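Local structure of solute-binding protein (Thermoactinomyces vulgaris, 2ZYN) at residues V22-A27 / D76-P81; K64-G69 / V89-L94; F179-K184 / N213-W218. The protein probably binds cyclodextrins and related maltose-type sugars at the cell surface and delivers them to a membrane transporter. All coordinates share one frame; numbering follows the deposited sequence.

Interaction 1. Residues V22-A27 / D76-P81; sequences VVWENA and DLVTWP. With GLC (alpha-D-glucopyranose), chain B; GLC (alpha-D-glucopyranose), chain C.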
# COMPACT_ATOMS: atom_id res chain seq x y z
N VAL A 22 13.15 -2.82 20.03
CA VAL A 22 11.93 -3.49 19.58
C VAL A 22 11.52 -2.97 18.20
O VAL A 22 11.49 -1.76 17.97
CB VAL A 22 10.76 -3.32 20.60
CG1 VAL A 22 9.50 -4.03 20.12
CG2 VAL A 22 11.15 -3.85 21.97
N VAL A 23 11.23 -3.90 17.30
CA VAL A 23 10.81 -3.56 15.94
C VAL A 23 9.46 -4.21 15.66
O VAL A 23 9.29 -5.41 15.91
CB VAL A 23 11.86 -4.06 14.90
CG1 VAL A 23 11.33 -3.92 13.48
CG2 VAL A 23 13.17 -3.29 15.04
N TRP A 24 8.50 -3.44 15.17
CA TRP A 24 7.24 -4.02 14.71
C TRP A 24 7.25 -4.19 13.20
O TRP A 24 7.32 -3.21 12.46
CB TRP A 24 6.02 -3.18 15.12
CG TRP A 24 5.72 -3.16 16.58
CD1 TRP A 24 6.21 -4.01 17.54
CD2 TRP A 24 4.83 -2.27 17.26
NE1 TRP A 24 5.69 -3.68 18.77
CE2 TRP A 24 4.84 -2.62 18.63
CE3 TRP A 24 4.03 -1.20 16.84
CZ2 TRP A 24 4.08 -1.94 19.58
CZ3 TRP A 24 3.27 -0.52 17.79
CH2 TRP A 24 3.31 -0.90 19.15
N GLU A 25 7.18 -5.44 12.76
CA GLU A 25 7.09 -5.77 11.34
C GLU A 25 5.72 -6.36 11.04
O GLU A 25 5.09 -6.96 11.92
CB GLU A 25 8.21 -6.73 10.92
CG GLU A 25 8.21 -7.17 9.45
CD GLU A 25 8.35 -6.01 8.46
OE1 GLU A 25 7.34 -5.32 8.19
OE2 GLU A 25 9.46 -5.81 7.94
N ASN A 26 5.26 -6.17 9.81
CA ASN A 26 3.98 -6.69 9.34
C ASN A 26 3.79 -8.17 9.70
O ASN A 26 4.66 -9.00 9.43
CB ASN A 26 3.85 -6.49 7.83
CG ASN A 26 2.48 -6.89 7.29
OD1 ASN A 26 1.48 -6.88 8.00
ND2 ASN A 26 2.44 -7.21 6.00
N ALA A 27 2.65 -8.47 10.31
CA ALA A 27 2.32 -9.83 10.74
C ALA A 27 1.80 -10.66 9.57
O ALA A 27 0.63 -11.06 9.55
CB ALA A 27 1.31 -9.80 11.89
N ASP A 76 10.44 0.67 19.01
CA ASP A 76 11.36 1.72 18.59
C ASP A 76 11.17 2.02 17.11
O ASP A 76 11.04 3.19 16.71
CB ASP A 76 12.81 1.31 18.85
CG ASP A 76 13.09 1.08 20.32
OD1 ASP A 76 13.17 2.08 21.06
OD2 ASP A 76 13.21 -0.09 20.73
N LEU A 77 11.17 0.97 16.30
CA LEU A 77 10.92 1.06 14.86
C LEU A 77 9.57 0.44 14.50
O LEU A 77 9.23 -0.65 14.96
CB LEU A 77 12.03 0.37 14.06
CG LEU A 77 13.21 1.18 13.50
CD1 LEU A 77 13.64 2.33 14.39
CD2 LEU A 77 14.38 0.26 13.20
N VAL A 78 8.82 1.17 13.67
CA VAL A 78 7.49 0.76 13.22
C VAL A 78 7.41 0.94 11.70
O VAL A 78 8.29 1.56 11.10
CB VAL A 78 6.38 1.59 13.91
CG1 VAL A 78 6.34 1.30 15.41
CG2 VAL A 78 6.56 3.09 13.65
N THR A 79 6.38 0.38 11.08
CA THR A 79 6.20 0.50 9.63
C THR A 79 4.73 0.55 9.21
O THR A 79 3.89 -0.17 9.75
CB THR A 79 6.94 -0.65 8.87
OG1 THR A 79 6.86 -0.43 7.46
CG2 THR A 79 6.37 -2.03 9.24
N TRP A 80 4.45 1.43 8.25
CA TRP A 80 3.15 1.49 7.56
C TRP A 80 3.26 2.32 6.28
O TRP A 80 4.20 3.11 6.15
CB TRP A 80 2.03 2.02 8.47
CG TRP A 80 2.28 3.34 9.14
CD1 TRP A 80 2.22 4.58 8.57
CD2 TRP A 80 2.61 3.55 10.52
NE1 TRP A 80 2.50 5.55 9.51
CE2 TRP A 80 2.74 4.94 10.71
CE3 TRP A 80 2.80 2.69 11.61
CZ2 TRP A 80 3.06 5.50 11.95
CZ3 TRP A 80 3.13 3.25 12.85
CH2 TRP A 80 3.25 4.64 13.01
N PRO A 81 2.32 2.12 5.33
CA PRO A 81 2.36 2.93 4.10
C PRO A 81 2.28 4.43 4.39
O PRO A 81 1.63 4.85 5.34
CB PRO A 81 1.13 2.46 3.33
CG PRO A 81 0.82 1.10 3.87
CD PRO A 81 1.20 1.16 5.32
C1 GLC B . -3.85 -8.99 6.80
C2 GLC B . -2.38 -8.96 7.17
C3 GLC B . -1.56 -8.12 6.18
C4 GLC B . -1.76 -8.53 4.69
C5 GLC B . -3.30 -8.81 4.36
C6 GLC B . -3.52 -9.72 3.15
O2 GLC B . -2.15 -8.49 8.51
O3 GLC B . -0.17 -8.21 6.52
O4 GLC B . -1.32 -7.40 3.94
O5 GLC B . -4.08 -9.42 5.46
O6 GLC B . -2.81 -10.93 3.35
C1 GLC C . -1.67 -2.99 0.35
C2 GLC C . -0.80 -1.72 0.51
C3 GLC C . -1.47 -0.62 1.43
C4 GLC C . -3.00 -0.48 1.21
C5 GLC C . -3.70 -1.85 1.25
C6 GLC C . -5.21 -1.75 1.00
O2 GLC C . 0.50 -2.04 1.04
O3 GLC C . -0.93 0.66 1.14
O4 GLC C . -3.55 0.35 2.23
O5 GLC C . -3.13 -2.75 0.28
O6 GLC C . -5.83 -2.91 1.49

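Interaction 2. Residues K64-G69 / V89-L94; sequences KLTLDG and VTKGLL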
# COMPACT_ATOMS: atom_id res chain seq x y z
N LYS A 64 -1.97 0.96 17.22
CA LYS A 64 -1.34 0.33 18.38
C LYS A 64 -0.29 1.23 19.04
O LYS A 64 -0.21 1.29 20.27
CB LYS A 64 -0.73 -1.02 17.99
CG LYS A 64 -0.25 -1.86 19.17
CD LYS A 64 0.46 -3.13 18.70
CE LYS A 64 0.92 -3.99 19.87
NZ LYS A 64 -0.22 -4.60 20.60
N LEU A 65 0.50 1.92 18.22
CA LEU A 65 1.51 2.85 18.74
C LEU A 65 0.87 4.06 19.42
O LEU A 65 1.42 4.59 20.39
CB LEU A 65 2.46 3.31 17.62
CG LEU A 65 3.69 4.14 18.02
CD1 LEU A 65 4.62 3.36 18.96
CD2 LEU A 65 4.45 4.61 16.79
N THR A 66 -0.28 4.49 18.91
CA THR A 66 -1.05 5.58 19.51
C THR A 66 -1.41 5.28 20.97
O THR A 66 -1.40 6.17 21.81
CB THR A 66 -2.32 5.90 18.68
OG1 THR A 66 -1.96 6.16 17.32
CG2 THR A 66 -3.04 7.14 19.23
N LEU A 67 -1.70 4.01 21.25
CA LEU A 67 -2.02 3.57 22.60
C LEU A 67 -0.78 3.20 23.41
O LEU A 67 -0.59 3.68 24.53
CB LEU A 67 -3.01 2.39 22.57
CG LEU A 67 -4.52 2.63 22.38
CD1 LEU A 67 -5.10 3.54 23.46
CD2 LEU A 67 -4.86 3.16 20.98
N ASP A 68 0.08 2.35 22.84
CA ASP A 68 1.21 1.78 23.57
C ASP A 68 2.41 2.72 23.71
O ASP A 68 3.10 2.69 24.72
CB ASP A 68 1.63 0.44 22.95
CG ASP A 68 0.52 -0.60 22.98
OD1 ASP A 68 0.72 -1.71 22.43
OD2 ASP A 68 -0.55 -0.33 23.56
N GLY A 69 2.64 3.53 22.68
CA GLY A 69 3.76 4.49 22.66
C GLY A 69 3.86 5.38 23.89
O GLY A 69 4.83 5.27 24.64
N VAL A 89 2.56 12.28 12.14
CA VAL A 89 3.47 13.36 12.52
C VAL A 89 2.73 14.43 13.34
O VAL A 89 3.26 14.92 14.35
CB VAL A 89 4.17 13.96 11.28
CG1 VAL A 89 4.90 15.26 11.62
CG2 VAL A 89 5.15 12.95 10.69
N THR A 90 1.51 14.76 12.92
CA THR A 90 0.67 15.76 13.59
C THR A 90 0.21 15.30 14.98
O THR A 90 0.08 16.11 15.91
CB THR A 90 -0.54 16.16 12.70
OG1 THR A 90 -0.06 16.64 11.43
CG2 THR A 90 -1.38 17.25 13.34
N LYS A 91 -0.03 14.00 15.12
CA LYS A 91 -0.36 13.39 16.41
C LYS A 91 0.86 13.18 17.30
O LYS A 91 0.73 12.76 18.46
CB LYS A 91 -1.06 12.04 16.20
CG LYS A 91 -2.47 12.11 15.62
CD LYS A 91 -3.01 10.71 15.32
CE LYS A 91 -1.99 9.86 14.54
NZ LYS A 91 -2.48 8.50 14.21
N GLY A 92 2.05 13.45 16.76
CA GLY A 92 3.30 13.32 17.52
C GLY A 92 3.74 11.88 17.76
O GLY A 92 4.40 11.59 18.75
N LEU A 93 3.36 10.99 16.84
CA LEU A 93 3.72 9.57 16.94
C LEU A 93 5.15 9.30 16.51
O LEU A 93 5.77 8.34 16.97
CB LEU A 93 2.78 8.71 16.08
CG LEU A 93 1.42 8.28 16.62
CD1 LEU A 93 0.71 7.43 15.57
CD2 LEU A 93 1.56 7.51 17.92
N LEU A 94 5.66 10.13 15.60
CA LEU A 94 6.97 9.90 15.00
C LEU A 94 7.90 11.09 15.15
O LEU A 94 7.45 12.23 15.31
CB LEU A 94 6.83 9.53 13.52
CG LEU A 94 5.88 8.40 13.11
CD1 LEU A 94 5.90 8.26 11.60
CD2 LEU A 94 6.26 7.08 13.78

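Interaction 3. Residues F179-K184 / N213-W218; sequences FLFAAK and NEVQKW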
# COMPACT_ATOMS: atom_id res chain seq x y z
N PHE A 179 -8.11 3.88 -9.51
CA PHE A 179 -7.86 4.10 -10.94
C PHE A 179 -9.15 4.36 -11.73
O PHE A 179 -9.12 5.06 -12.74
CB PHE A 179 -7.03 2.96 -11.55
CG PHE A 179 -7.82 1.75 -11.94
CD1 PHE A 179 -8.19 1.54 -13.27
CD2 PHE A 179 -8.19 0.79 -10.99
CE1 PHE A 179 -8.92 0.42 -13.65
CE2 PHE A 179 -8.91 -0.34 -11.36
CZ PHE A 179 -9.28 -0.53 -12.69
N LEU A 180 -10.26 3.78 -11.26
CA LEU A 180 -11.58 4.03 -11.83
C LEU A 180 -12.01 5.49 -11.63
O LEU A 180 -12.55 6.11 -12.54
CB LEU A 180 -12.62 3.09 -11.19
CG LEU A 180 -13.11 1.79 -11.83
CD1 LEU A 180 -12.12 1.15 -12.78
CD2 LEU A 180 -13.51 0.80 -10.73
N PHE A 181 -11.75 6.01 -10.43
CA PHE A 181 -12.02 7.40 -10.08
C PHE A 181 -11.09 8.36 -10.84
O PHE A 181 -11.55 9.34 -11.43
CB PHE A 181 -11.85 7.61 -8.58
CG PHE A 181 -12.93 6.98 -7.74
CD1 PHE A 181 -12.93 5.62 -7.48
CD2 PHE A 181 -13.95 7.76 -7.20
CE1 PHE A 181 -13.92 5.03 -6.70
CE2 PHE A 181 -14.95 7.19 -6.41
CZ PHE A 181 -14.94 5.82 -6.16
N ALA A 182 -9.79 8.06 -10.84
CA ALA A 182 -8.80 8.87 -11.54
C ALA A 182 -9.08 8.97 -13.05
O ALA A 182 -8.88 10.03 -13.65
CB ALA A 182 -7.40 8.34 -11.29
N ALA A 183 -9.55 7.87 -13.64
CA ALA A 183 -9.89 7.84 -15.07
C ALA A 183 -10.97 8.84 -15.44
O ALA A 183 -11.01 9.33 -16.57
CB ALA A 183 -10.32 6.45 -15.47
N LYS A 184 -11.86 9.13 -14.50
CA LYS A 184 -12.98 10.03 -14.76
C LYS A 184 -12.66 11.49 -14.45
O LYS A 184 -13.48 12.37 -14.68
CB LYS A 184 -14.23 9.57 -14.00
CG LYS A 184 -14.66 8.14 -14.29
CD LYS A 184 -15.09 7.96 -15.74
CE LYS A 184 -15.26 6.49 -16.09
NZ LYS A 184 -15.43 6.32 -17.56
N ASN A 213 -19.82 4.89 -10.03
CA ASN A 213 -20.68 4.21 -11.01
C ASN A 213 -19.99 2.98 -11.60
O ASN A 213 -20.62 1.93 -11.77
CB ASN A 213 -21.06 5.17 -12.14
CG ASN A 213 -22.39 5.87 -11.90
OD1 ASN A 213 -22.81 6.08 -10.76
ND2 ASN A 213 -23.06 6.24 -13.00
N GLU A 214 -18.70 3.11 -11.91
CA GLU A 214 -17.91 1.99 -12.43
C GLU A 214 -17.73 0.88 -11.40
O GLU A 214 -17.79 -0.30 -11.74
CB GLU A 214 -16.55 2.47 -12.95
CG GLU A 214 -16.60 3.29 -14.24
CD GLU A 214 -17.06 2.49 -15.46
OE1 GLU A 214 -17.69 3.10 -16.35
OE2 GLU A 214 -16.80 1.27 -15.52
N VAL A 215 -17.52 1.27 -10.14
CA VAL A 215 -17.42 0.33 -9.02
C VAL A 215 -18.70 -0.50 -8.90
O VAL A 215 -18.64 -1.73 -8.77
CB VAL A 215 -17.13 1.06 -7.68
CG1 VAL A 215 -17.21 0.10 -6.50
CG2 VAL A 215 -15.76 1.74 -7.73
N GLN A 216 -19.85 0.17 -8.95
CA GLN A 216 -21.15 -0.48 -8.91
C GLN A 216 -21.29 -1.55 -10.00
O GLN A 216 -21.78 -2.65 -9.74
CB GLN A 216 -22.26 0.57 -9.06
CG GLN A 216 -23.67 0.03 -8.87
CD GLN A 216 -24.73 1.11 -9.01
OE1 GLN A 216 -25.54 1.31 -8.11
NE2 GLN A 216 -24.73 1.80 -10.15
N LYS A 217 -20.83 -1.21 -11.21
CA LYS A 217 -20.91 -2.10 -12.37
C LYS A 217 -20.19 -3.44 -12.14
O LYS A 217 -20.63 -4.46 -12.66
CB LYS A 217 -20.34 -1.42 -13.62
CG LYS A 217 -21.19 -0.26 -14.15
CD LYS A 217 -20.48 0.43 -15.31
CE LYS A 217 -21.16 1.74 -15.68
NZ LYS A 217 -20.60 2.30 -16.94
N TRP A 218 -19.11 -3.42 -11.37
CA TRP A 218 -18.37 -4.64 -11.05
C TRP A 218 -19.20 -5.63 -10.22
O TRP A 218 -19.02 -6.84 -10.32
CB TRP A 218 -17.04 -4.32 -10.36
CG TRP A 218 -15.97 -3.93 -11.33
CD1 TRP A 218 -15.64 -2.67 -11.72
CD2 TRP A 218 -15.10 -4.81 -12.05
NE1 TRP A 218 -14.62 -2.70 -12.63
CE2 TRP A 218 -14.26 -4.01 -12.85
CE3 TRP A 218 -14.94 -6.20 -12.09
CZ2 TRP A 218 -13.28 -4.55 -13.69
CZ3 TRP A 218 -13.96 -6.74 -12.92
CH2 TRP A 218 -13.14 -5.91 -13.71

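Interaction 1. Residues V22-A27 / D76-P81
The six-membered ring of Trp24 overlaps the side chain of Val78, its CE3 lying 3.7 Å from Val78 CG1 in an oblique approach. The two run side by side from neighbouring parallel strands of a periplasmic-binding-protein fold, whose short axes diverge by only 13°. Trp24 N donates to Leu77 O, and Val23 pairs with Leu77, where Val23 CG2 lies 4.0 Å from Leu77 CB. At the start of the pairing, Val22 O accepts from both Asp76 N and Leu77 N. Asp76 turns its CG beside its own backbone N (chi1 -62°), which brings Asp76 OD2 to 2.8 Å from Val22 N; the bond is almost straight and uses the anti lone pair. Its other oxygen, OD1, bonds to Ser290 OG. Replacing Asp76 by alanine would probably leave the Val22 N-H and the Ser290 hydroxyl each without its carboxylate partner. Further on, the Thr79 methyl CG2 rests 3.6 Å from Glu25 OE1, which also accepts from Asn26 N, while Glu25 OE2 is taken by Lys126 and Thr36. Past the strand end, Asn26 OD1 accepts from O3 of a bound glucose at 2.6 Å.

Interaction 2. Residues K64-G69 / V89-L94
Leu65 and Leu93 lie alongside each other, pointing opposite ways, with Leu65 CG 4.0 Å from Leu93 CD2. Reaching beyond the side chain to the helix backbone, Leu93 CD2 also lies 3.6 Å from Thr66 CA. Thr66 and Leu93 instead meet nearly perpendicular, with Thr66 OG1 3.4 Å from Leu93 CD1. The hydroxyl sits beside its own backbone N (chi1 -54°), a position from which it bonds back to Gln62 O in the preceding turn, although what it meets across the contact is a methyl. Leu93 owes its place to the end of helix 85-90: Gly92 takes a positive phi of 73° in a Schellman motif, and the chain then turns to present Leu93 toward helix 61-68. Leu94 adds a looser touch, Leu94 CD2 lying 4.3 Å from Leu65 CD2. Beside this, Lys91 bends at chi3 and brings NZ near Thr66, but its hydrogen bond goes to Gln62 OE1. With no hydrogen bond joining the two segments, helix 61-68 and the end of helix 85-90 are held here by leucine packing, while the polar ends of Thr66 and Lys91 both bond to Gln62.

Interaction 3. Residues F179-K184 / N213-W218
Leu180 faces Glu214 across two helices whose short axes pass 9.9 Å apart at an angle of 139°. From CB, which heads toward helix 206-220, the chain reaches Leu180 CG, 3.7 Å from Glu214 CB, the two side chains standing roughly perpendicular. There it forks. CD1 turns back to its own helix and lies over one face of the Phe179 ring, displaced from the ring centre. Leu180 CD2 goes on toward helix 206-220, meeting Val215 CG2 at 3.9 Å and Trp218 NE1 at 4.1 Å, obliquely to the indole. Val215 CG2 is shared, since Phe181 CE1 also packs on it at 3.9 Å. A turn along, Lys184 bends at chi2 and lays its CE 3.9 Å from Glu214 CG. Lys184 NZ stays 4.1 Å from Glu214 OE1, longer than a salt bridge, and pairs with Asp271 instead. Glu214 OE1 takes its salt bridge from Lys217 NZ of its own helix, which comes from above the carboxylate plane at 3.1 Å, while Tyr147 OH bonds to Glu214 OE2. So an apolar centre is bordered by charges on one flank. The pair of helices, 174-183 and 206-220, packs against helix 147-157, where Tyr147 touches Leu180 and bonds to Trp218 NE1, and Phe151 meets the indole edge-to-face, as does Phe169.

How the interactions relate
From the N terminus, strand 20-25 waits through 48 residues before 76-81 pairs with it and closes interaction 1. Within that loop helix 61-68 has already supplied 64-69, whose partner 89-94 arrives only after strand 77-81, so interactions 1 and 2 cross in the sequence. They also touch in space: Lys64 and Leu65 pack on the Trp24 ring, and Trp80 meets Leu65 and Leu94, tying the strands to the helices that pack on them. Interaction 3 comes later, in series, closing a 28-residue loop between two helices. Its centre is about 33 Å from that of interaction 1, across the chain's centre, consistent with the two-lobed architecture of this family.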